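Local coordinates for putative peptidyl-arginine deiminase (Chlorobium tepidum, PDB 1XKN), which probably acts as a deiminase of the guanidino-group-modifying superfamily, hydrolysing agmatine or peptidyl-arginine, at residues Pro14-Leu20 with Val340-Ala346; Ala44-Ser50 with Tyr79-Ile83. All blocks are in the same frame, centred on the assembly; numbering follows the deposited sequence.

Contact 1 of 2, residues Pro14-Leu20 with Val340-Ala346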
ATOM      1  N   PRO A  14      -8.106   8.819  -9.670  1.00  5.15           N
ATOM      2  CA  PRO A  14      -7.430  10.108  -9.460  1.00  4.95           C
ATOM      3  C   PRO A  14      -7.132  10.410  -7.991  1.00  4.27           C
ATOM      4  O   PRO A  14      -7.987  10.215  -7.126  1.00  4.95           O
ATOM      5  CB  PRO A  14      -8.411  11.110 -10.066  1.00  5.10           C
ATOM      6  CG  PRO A  14      -9.021  10.329 -11.187  1.00  4.61           C
ATOM      7  CD  PRO A  14      -9.289   8.988 -10.534  1.00  5.36           C
ATOM      8  N   HIS A  15      -5.921  10.888  -7.716  1.00  4.62           N
ATOM      9  CA  HIS A  15      -5.514  11.216  -6.352  1.00  3.66           C
ATOM     10  C   HIS A  15      -5.460  12.707  -6.080  1.00  5.06           C
ATOM     11  O   HIS A  15      -5.109  13.503  -6.954  1.00  6.20           O
ATOM     12  CB  HIS A  15      -4.112  10.694  -6.049  1.00  2.85           C
ATOM     13  CG  HIS A  15      -3.965   9.214  -6.150  1.00  4.86           C
ATOM     14  ND1 HIS A  15      -2.731   8.603  -6.181  1.00  5.80           N
ATOM     15  CD2 HIS A  15      -4.883   8.222  -6.223  1.00  4.53           C
ATOM     16  CE1 HIS A  15      -2.894   7.295  -6.272  1.00  3.69           C
ATOM     17  NE2 HIS A  15      -4.189   7.037  -6.298  1.00  5.67           N
ATOM     18  N   ALA A  16      -5.784  13.070  -4.847  1.00  4.90           N
ATOM     19  CA  ALA A  16      -5.699  14.451  -4.413  1.00  4.50           C
ATOM     20  C   ALA A  16      -4.257  14.587  -3.930  1.00  3.42           C
ATOM     21  O   ALA A  16      -3.637  15.643  -4.064  1.00  5.23           O
ATOM     22  CB  ALA A  16      -6.670  14.712  -3.261  1.00  5.36           C
ATOM     23  N   SER A  17      -3.730  13.499  -3.370  1.00  3.68           N
ATOM     24  CA  SER A  17      -2.360  13.474  -2.857  1.00  2.88           C
ATOM     25  C   SER A  17      -1.932  12.051  -2.527  1.00  3.46           C
ATOM     26  O   SER A  17      -2.693  11.099  -2.701  1.00  2.72           O
ATOM     27  CB  SER A  17      -2.267  14.283  -1.562  1.00  2.64           C
ATOM     28  OG  SER A  17      -2.771  13.522  -0.466  1.00  4.84           O
ATOM     29  N   THR A  18      -0.696  11.928  -2.053  1.00  2.95           N
ATOM     30  CA  THR A  18      -0.151  10.658  -1.592  1.00  2.34           C
ATOM     31  C   THR A  18       0.438  10.982  -0.228  1.00  3.14           C
ATOM     32  O   THR A  18       1.083  12.020  -0.054  1.00  3.98           O
ATOM     33  CB  THR A  18       0.987  10.115  -2.476  1.00  1.47           C
ATOM     34  OG1 THR A  18       0.471   9.751  -3.763  1.00  4.47           O
ATOM     35  CG2 THR A  18       1.612   8.875  -1.824  1.00  3.80           C
ATOM     36  N   TRP A  19       0.194  10.104   0.737  1.00  2.03           N
ATOM     37  CA  TRP A  19       0.713  10.291   2.083  1.00  3.13           C
ATOM     38  C   TRP A  19       1.923   9.420   2.373  1.00  3.23           C
ATOM     39  O   TRP A  19       2.033   8.298   1.879  1.00  4.05           O
ATOM     40  CB  TRP A  19      -0.363   9.987   3.124  1.00  2.29           C
ATOM     41  CG  TRP A  19      -1.356  11.084   3.266  1.00  2.74           C
ATOM     42  CD1 TRP A  19      -2.413  11.344   2.449  1.00  5.07           C
ATOM     43  CD2 TRP A  19      -1.343  12.122   4.254  1.00  4.14           C
ATOM     44  NE1 TRP A  19      -3.061  12.486   2.862  1.00  5.94           N
ATOM     45  CE2 TRP A  19      -2.423  12.983   3.968  1.00  4.32           C
ATOM     46  CE3 TRP A  19      -0.517  12.411   5.349  1.00  4.42           C
ATOM     47  CZ2 TRP A  19      -2.704  14.114   4.739  1.00  4.05           C
ATOM     48  CZ3 TRP A  19      -0.796  13.539   6.118  1.00  5.04           C
ATOM     49  CH2 TRP A  19      -1.882  14.376   5.804  1.00  4.38           C
ATOM     50  N   LEU A  20       2.820   9.959   3.192  1.00  4.58           N
ATOM     51  CA  LEU A  20       4.037   9.280   3.611  1.00  4.69           C
ATOM     52  C   LEU A  20       4.281   9.602   5.078  1.00  6.63           C
ATOM     53  O   LEU A  20       3.837  10.638   5.574  1.00  8.24           O
ATOM     54  CB  LEU A  20       5.243   9.786   2.816  1.00  6.00           C
ATOM     55  CG  LEU A  20       5.252   9.663   1.295  1.00  7.23           C
ATOM     56  CD1 LEU A  20       6.490  10.363   0.748  1.00  8.37           C
ATOM     57  CD2 LEU A  20       5.242   8.197   0.899  1.00  7.18           C
ATOM     58  N   VAL A 340       5.103   2.020   2.144  1.00  3.41           N
ATOM     59  CA  VAL A 340       5.342   3.332   2.742  1.00  4.14           C
ATOM     60  C   VAL A 340       4.457   4.451   2.206  1.00  4.78           C
ATOM     61  O   VAL A 340       4.631   5.618   2.561  1.00  7.28           O
ATOM     62  CB  VAL A 340       6.831   3.745   2.596  1.00  4.78           C
ATOM     63  CG1 VAL A 340       7.711   2.724   3.293  1.00  5.28           C
ATOM     64  CG2 VAL A 340       7.211   3.869   1.122  1.00  5.49           C
ATOM     65  N   THR A 341       3.490   4.095   1.372  1.00  3.70           N
ATOM     66  CA  THR A 341       2.598   5.087   0.783  1.00  3.66           C
ATOM     67  C   THR A 341       1.129   4.798   1.040  1.00  3.19           C
ATOM     68  O   THR A 341       0.757   3.694   1.422  1.00  2.82           O
ATOM     69  CB  THR A 341       2.761   5.111  -0.748  1.00  4.09           C
ATOM     70  OG1 THR A 341       2.486   3.800  -1.269  1.00  3.83           O
ATOM     71  CG2 THR A 341       4.171   5.504  -1.137  1.00  6.98           C
ATOM     72  N   HIS A 342       0.303   5.819   0.856  1.00  3.39           N
ATOM     73  CA  HIS A 342      -1.138   5.658   0.934  1.00  3.91           C
ATOM     74  C   HIS A 342      -1.751   6.803   0.174  1.00  4.78           C
ATOM     75  O   HIS A 342      -1.543   7.975   0.491  1.00  4.62           O
ATOM     76  CB  HIS A 342      -1.699   5.627   2.354  1.00  3.81           C
ATOM     77  CG  HIS A 342      -3.003   4.900   2.440  1.00  5.30           C
ATOM     78  ND1 HIS A 342      -4.111   5.268   1.705  1.00  6.79           N
ATOM     79  CD2 HIS A 342      -3.343   3.760   3.086  1.00  6.45           C
ATOM     80  CE1 HIS A 342      -5.073   4.381   1.890  1.00  6.89           C
ATOM     81  NE2 HIS A 342      -4.632   3.456   2.722  1.00  5.82           N
ATOM     82  N   GLU A 343      -2.497   6.450  -0.857  1.00  4.24           N
ATOM     83  CA  GLU A 343      -3.129   7.452  -1.674  1.00  3.00           C
ATOM     84  C   GLU A 343      -4.281   8.129  -0.957  1.00  3.45           C
ATOM     85  O   GLU A 343      -4.831   7.610   0.017  1.00  4.50           O
ATOM     86  CB  GLU A 343      -3.646   6.820  -2.973  1.00  3.72           C
ATOM     87  CG  GLU A 343      -4.846   5.877  -2.804  1.00  5.98           C
ATOM     88  CD  GLU A 343      -4.470   4.474  -2.353  1.00  6.49           C
ATOM     89  OE1 GLU A 343      -3.289   4.226  -2.030  1.00  6.57           O
ATOM     90  OE2 GLU A 343      -5.368   3.605  -2.317  1.00  6.62           O
ATOM     91  N   GLU A 344      -4.612   9.316  -1.441  1.00  4.31           N
ATOM     92  CA  GLU A 344      -5.755  10.060  -0.947  1.00  4.43           C
ATOM     93  C   GLU A 344      -6.555  10.273  -2.220  1.00  6.03           C
ATOM     94  O   GLU A 344      -6.175  11.078  -3.066  1.00  5.55           O
ATOM     95  CB  GLU A 344      -5.386  11.426  -0.371  1.00  4.06           C
ATOM     96  CG  GLU A 344      -6.654  12.247  -0.094  1.00  5.08           C
ATOM     97  CD  GLU A 344      -6.403  13.654   0.413  1.00  6.46           C
ATOM     98  OE1 GLU A 344      -7.390  14.414   0.527  1.00  7.01           O
ATOM     99  OE2 GLU A 344      -5.238  13.999   0.699  1.00  6.71           O
ATOM    100  N   PRO A 345      -7.648   9.525  -2.396  1.00  6.52           N
ATOM    101  CA  PRO A 345      -8.437   9.714  -3.616  1.00  6.57           C
ATOM    102  C   PRO A 345      -9.092  11.094  -3.666  1.00  6.63           C
ATOM    103  O   PRO A 345      -9.414  11.673  -2.629  1.00  8.03           O
ATOM    104  CB  PRO A 345      -9.461   8.580  -3.544  1.00  7.91           C
ATOM    105  CG  PRO A 345      -9.605   8.343  -2.055  1.00  8.70           C
ATOM    106  CD  PRO A 345      -8.174   8.409  -1.593  1.00  6.65           C
ATOM    107  N   ALA A 346      -9.272  11.623  -4.873  1.00  7.76           N
ATOM    108  CA  ALA A 346      -9.903  12.928  -5.064  1.00  9.99           C
ATOM    109  C   ALA A 346     -11.388  12.745  -5.354  1.00 12.70           C
ATOM    110  O   ALA A 346     -11.751  12.198  -6.395  1.00 17.98           O
ATOM    111  CB  ALA A 346      -9.238  13.664  -6.230  1.00 10.51           C
TER
HETATM  112  O   HOH W   1     -10.758   9.733  -7.273  1.00  8.78           O
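An antiparallel strand pair with a classic beta bulge brings the last strand of the chain, 342-345, alongside the early strand 15-21 at the edge of a sheet. The arrangement is consistent with the closed alpha/beta propeller of this superfamily. Strands 17-20 and 342-345 run at 148°, their axes approaching to 4.5 Å. Glu344 dominates the interface. Its carbonyl O faces the bulge, taking a hydrogen bond from Ala16 N (2.7 Å) and a weak one from Ser17 N (3.5 Å), while Glu344 N donates to Ser17 O at 2.9 Å. The extended Glu344 side chain lies on the same sheet face as Ser17 and Trp19. Its OE2 is 2.8 Å from Ser17 OG, whose proton can also reach Asn54, and accepts a weak bond from Trp19 NE1 at 3.4 Å; OE1 forms a salt bridge with Lys113. Trp19 also pairs through its backbone with His342: Trp19 N donates to His342 O at 2.8 Å, and the weak return bond, His342 N to Trp19 O, spans 3.2 Å. On the opposite face, that of Thr18, Glu343 CB sits over the His15 ring in a CH-pi contact, 3.5 Å from its centroid. Beyond the bulge, Ala346 CB touches Ala16 CB at 4.1 Å and Ala346 N donates to Pro14 O at 3.0 Å; a water bridges the pair, donating to Pro14 O and Ala346 O at 2.8 Å each.

Contact 2 of 2, residues Ala44-Ser50 with Tyr79-Ile83; sequences AYQLSRS and YAERI
The guanidinium of Arg82 meets the backbone of helical segment 44-50 edge-on: NH1 donates to Ser48 O at 2.8 Å and, weakly, to Arg49 O at 3.2 Å. An extended side chain (chi1 m, the other torsions near 180°) carries it from a 3-10 turn at 80-82. A water links Arg49 NE (3.0 Å) to Tyr79 OH (2.7 Å). Ser48 and Tyr79 have the closest CA atoms (5.9 Å). Ser48 (p) turns OG to Tyr45 O at 2.7 Å, leaving OG 3.5 Å from Tyr79 CB. The Tyr79 ring (chi1 m) lies with one face over Arg49 CA, a CH-pi contact 4.3 Å from the centroid; its CD2 approaches Tyr45 CE1 to 4.0 Å. Ile83 CG1 meets Ser48 CB at 3.9 Å and Ile83 CD1 meets Ala44 CB at 4.5 Å. The contact packs the helix of one beta-alpha-beta unit against the lead-in to strand 83-87. An arginine-to-carbonyl bond and apolar packing, not a charge pair, join the segments; Arg49 finds its charge partner, Glu321, outside the contact.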
ATOM      1  N   ALA A  44       9.533  10.745  -2.496  1.00  5.25           N
ATOM      2  CA  ALA A  44       8.769  11.981  -2.374  1.00  4.53           C
ATOM      3  C   ALA A  44       8.946  12.835  -3.623  1.00  4.99           C
ATOM      4  O   ALA A  44       7.986  13.429  -4.115  1.00  4.26           O
ATOM      5  CB  ALA A  44       9.212  12.754  -1.136  1.00  4.84           C
ATOM      6  N   TYR A  45      10.170  12.885  -4.145  1.00  5.74           N
ATOM      7  CA  TYR A  45      10.439  13.663  -5.347  1.00  5.68           C
ATOM      8  C   TYR A  45       9.640  13.125  -6.526  1.00  5.75           C
ATOM      9  O   TYR A  45       8.950  13.880  -7.210  1.00  4.74           O
ATOM     10  CB  TYR A  45      11.929  13.639  -5.698  1.00  6.09           C
ATOM     11  CG  TYR A  45      12.216  14.214  -7.066  1.00  7.29           C
ATOM     12  CD1 TYR A  45      12.027  15.572  -7.331  1.00  8.56           C
ATOM     13  CD2 TYR A  45      12.642  13.393  -8.111  1.00  8.18           C
ATOM     14  CE1 TYR A  45      12.253  16.094  -8.606  1.00 10.70           C
ATOM     15  CE2 TYR A  45      12.870  13.906  -9.384  1.00 11.43           C
ATOM     16  CZ  TYR A  45      12.673  15.256  -9.623  1.00 12.62           C
ATOM     17  OH  TYR A  45      12.896  15.765 -10.881  1.00 16.14           O
ATOM     18  N   GLN A  46       9.735  11.820  -6.772  1.00  4.76           N
ATOM     19  CA  GLN A  46       8.992  11.229  -7.879  1.00  5.70           C
ATOM     20  C   GLN A  46       7.499  11.506  -7.715  1.00  4.96           C
ATOM     21  O   GLN A  46       6.816  11.843  -8.679  1.00  5.81           O
ATOM     22  CB  GLN A  46       9.240   9.717  -7.958  1.00  6.36           C
ATOM     23  CG  GLN A  46      10.598   9.328  -8.523  1.00  7.91           C
ATOM     24  CD  GLN A  46      10.865   9.938  -9.891  1.00  8.38           C
ATOM     25  OE1 GLN A  46       9.968  10.038 -10.723  1.00 10.77           O
ATOM     26  NE2 GLN A  46      12.110  10.334 -10.130  1.00 13.97           N
ATOM     27  N   LEU A  47       6.989  11.371  -6.495  1.00  4.73           N
ATOM     28  CA  LEU A  47       5.576  11.624  -6.253  1.00  4.64           C
ATOM     29  C   LEU A  47       5.207  13.082  -6.497  1.00  4.81           C
ATOM     30  O   LEU A  47       4.122  13.374  -7.005  1.00  5.53           O
ATOM     31  CB  LEU A  47       5.196  11.239  -4.823  1.00  4.96           C
ATOM     32  CG  LEU A  47       5.218   9.745  -4.503  1.00  3.38           C
ATOM     33  CD1 LEU A  47       5.043   9.547  -3.009  1.00  6.74           C
ATOM     34  CD2 LEU A  47       4.123   9.029  -5.277  1.00  5.79           C
ATOM     35  N   SER A  48       6.109  13.996  -6.144  1.00  3.42           N
ATOM     36  CA  SER A  48       5.833  15.421  -6.322  1.00  3.26           C
ATOM     37  C   SER A  48       5.738  15.823  -7.793  1.00  4.68           C
ATOM     38  O   SER A  48       5.242  16.899  -8.113  1.00  4.99           O
ATOM     39  CB  SER A  48       6.890  16.278  -5.604  1.00  3.08           C
ATOM     40  OG  SER A  48       8.156  16.211  -6.230  1.00  4.78           O
ATOM     41  N   ARG A  49       6.209  14.959  -8.684  1.00  5.23           N
ATOM     42  CA  ARG A  49       6.137  15.241 -10.113  1.00  5.99           C
ATOM     43  C   ARG A  49       4.706  14.999 -10.581  1.00  6.05           C
ATOM     44  O   ARG A  49       4.254  15.566 -11.580  1.00  5.83           O
ATOM     45  CB  ARG A  49       7.071  14.308 -10.887  1.00  7.29           C
ATOM     46  CG  ARG A  49       8.546  14.483 -10.585  1.00  7.08           C
ATOM     47  CD  ARG A  49       9.355  13.459 -11.363  1.00 10.21           C
ATOM     48  NE  ARG A  49       9.130  13.590 -12.801  1.00 11.51           N
ATOM     49  CZ  ARG A  49       9.091  12.567 -13.648  1.00 12.60           C
ATOM     50  NH1 ARG A  49       9.260  11.328 -13.202  1.00 14.69           N
ATOM     51  NH2 ARG A  49       8.884  12.780 -14.942  1.00 12.83           N
ATOM     52  N   SER A  50       3.996  14.167  -9.828  1.00  5.24           N
ATOM     53  CA  SER A  50       2.636  13.767 -10.157  1.00  5.87           C
ATOM     54  C   SER A  50       1.508  14.445  -9.388  1.00  5.21           C
ATOM     55  O   SER A  50       0.474  14.795  -9.964  1.00  5.26           O
ATOM     56  CB  SER A  50       2.517  12.251  -9.964  1.00  5.51           C
ATOM     57  OG  SER A  50       1.176  11.811 -10.055  1.00  5.78           O
ATOM     58  N   TYR A  79       9.046  21.472  -7.648  1.00  8.58           N
ATOM     59  CA  TYR A  79       7.807  20.918  -7.114  1.00  7.92           C
ATOM     60  C   TYR A  79       7.701  21.063  -5.601  1.00  8.37           C
ATOM     61  O   TYR A  79       6.864  20.415  -4.969  1.00  6.65           O
ATOM     62  CB  TYR A  79       7.699  19.438  -7.495  1.00  9.27           C
ATOM     63  CG  TYR A  79       7.975  19.169  -8.958  1.00 10.31           C
ATOM     64  CD1 TYR A  79       7.164  19.719  -9.956  1.00 10.82           C
ATOM     65  CD2 TYR A  79       9.066  18.390  -9.350  1.00 10.09           C
ATOM     66  CE1 TYR A  79       7.438  19.502 -11.305  1.00 11.87           C
ATOM     67  CE2 TYR A  79       9.347  18.169 -10.696  1.00 11.31           C
ATOM     68  CZ  TYR A  79       8.532  18.727 -11.667  1.00 11.15           C
ATOM     69  OH  TYR A  79       8.825  18.530 -12.998  1.00 12.73           O
ATOM     70  N   ALA A  80       8.535  21.923  -5.027  1.00  7.98           N
ATOM     71  CA  ALA A  80       8.549  22.141  -3.585  1.00  9.14           C
ATOM     72  C   ALA A  80       7.188  22.481  -2.976  1.00  9.59           C
ATOM     73  O   ALA A  80       6.862  22.009  -1.885  1.00 10.09           O
ATOM     74  CB  ALA A  80       9.561  23.228  -3.236  1.00  9.78           C
ATOM     75  N   GLU A  81       6.394  23.296  -3.668  1.00  9.59           N
ATOM     76  CA  GLU A  81       5.079  23.679  -3.155  1.00  8.78           C
ATOM     77  C   GLU A  81       4.135  22.491  -3.014  1.00  7.51           C
ATOM     78  O   GLU A  81       3.170  22.552  -2.255  1.00  7.08           O
ATOM     79  CB  GLU A  81       4.415  24.715  -4.068  1.00  9.19           C
ATOM     80  CG  GLU A  81       5.085  26.085  -4.099  1.00 13.38           C
ATOM     81  CD  GLU A  81       6.437  26.054  -4.773  1.00 15.72           C
ATOM     82  OE1 GLU A  81       6.555  25.406  -5.832  1.00 15.51           O
ATOM     83  OE2 GLU A  81       7.377  26.691  -4.253  1.00 21.79           O
ATOM     84  N   ARG A  82       4.416  21.417  -3.746  1.00  6.40           N
ATOM     85  CA  ARG A  82       3.574  20.231  -3.712  1.00  5.94           C
ATOM     86  C   ARG A  82       3.845  19.323  -2.520  1.00  6.04           C
ATOM     87  O   ARG A  82       3.041  18.443  -2.214  1.00  4.63           O
ATOM     88  CB  ARG A  82       3.739  19.438  -5.006  1.00  6.73           C
ATOM     89  CG  ARG A  82       3.390  20.231  -6.257  1.00  6.02           C
ATOM     90  CD  ARG A  82       3.629  19.402  -7.501  1.00  6.84           C
ATOM     91  NE  ARG A  82       3.353  20.147  -8.724  1.00  6.39           N
ATOM     92  CZ  ARG A  82       3.493  19.643  -9.948  1.00  6.95           C
ATOM     93  NH1 ARG A  82       3.904  18.391 -10.107  1.00  6.14           N
ATOM     94  NH2 ARG A  82       3.223  20.391 -11.010  1.00  6.08           N
ATOM     95  N   ILE A  83       4.972  19.528  -1.846  1.00  5.45           N
ATOM     96  CA  ILE A  83       5.297  18.707  -0.689  1.00  5.91           C
ATOM     97  C   ILE A  83       4.922  19.449   0.589  1.00  6.66           C
ATOM     98  O   ILE A  83       5.552  20.439   0.964  1.00  7.90           O
ATOM     99  CB  ILE A  83       6.790  18.322  -0.688  1.00  6.26           C
ATOM    100  CG1 ILE A  83       7.100  17.517  -1.954  1.00  6.33           C
ATOM    101  CG2 ILE A  83       7.124  17.517   0.563  1.00  6.93           C
ATOM    102  CD1 ILE A  83       8.534  17.070  -2.092  1.00  7.21           C
TER
HETATM  103  O   HOH W   2       8.125  16.135 -14.144  1.00 12.24           O

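Contacts 1 and 2 lie 12 Å apart between centres, and both belong to the layers around the sheet ordered 83-87, 52-57, 15-21, 342-345. Contact 1 forms one outer edge of it; contact 2 lies beside the other, between the covering helix and the run of residues 79-83 into strand 83-87. Helix 36-50, which follows strand 15-21 in the chain, packs on one face of the sheet and joins the two: Leu47 CD1 lies 3.7 Å from Thr18 CG2, and Leu20 CD1 is 4.1 Å from Ala44 CB. Contact 2 is nested within the long loop that contact 1 closes. The sodium ion at Asn117, Trp118 and Asn134 is about 11 Å from the side chain of His342 in contact 1.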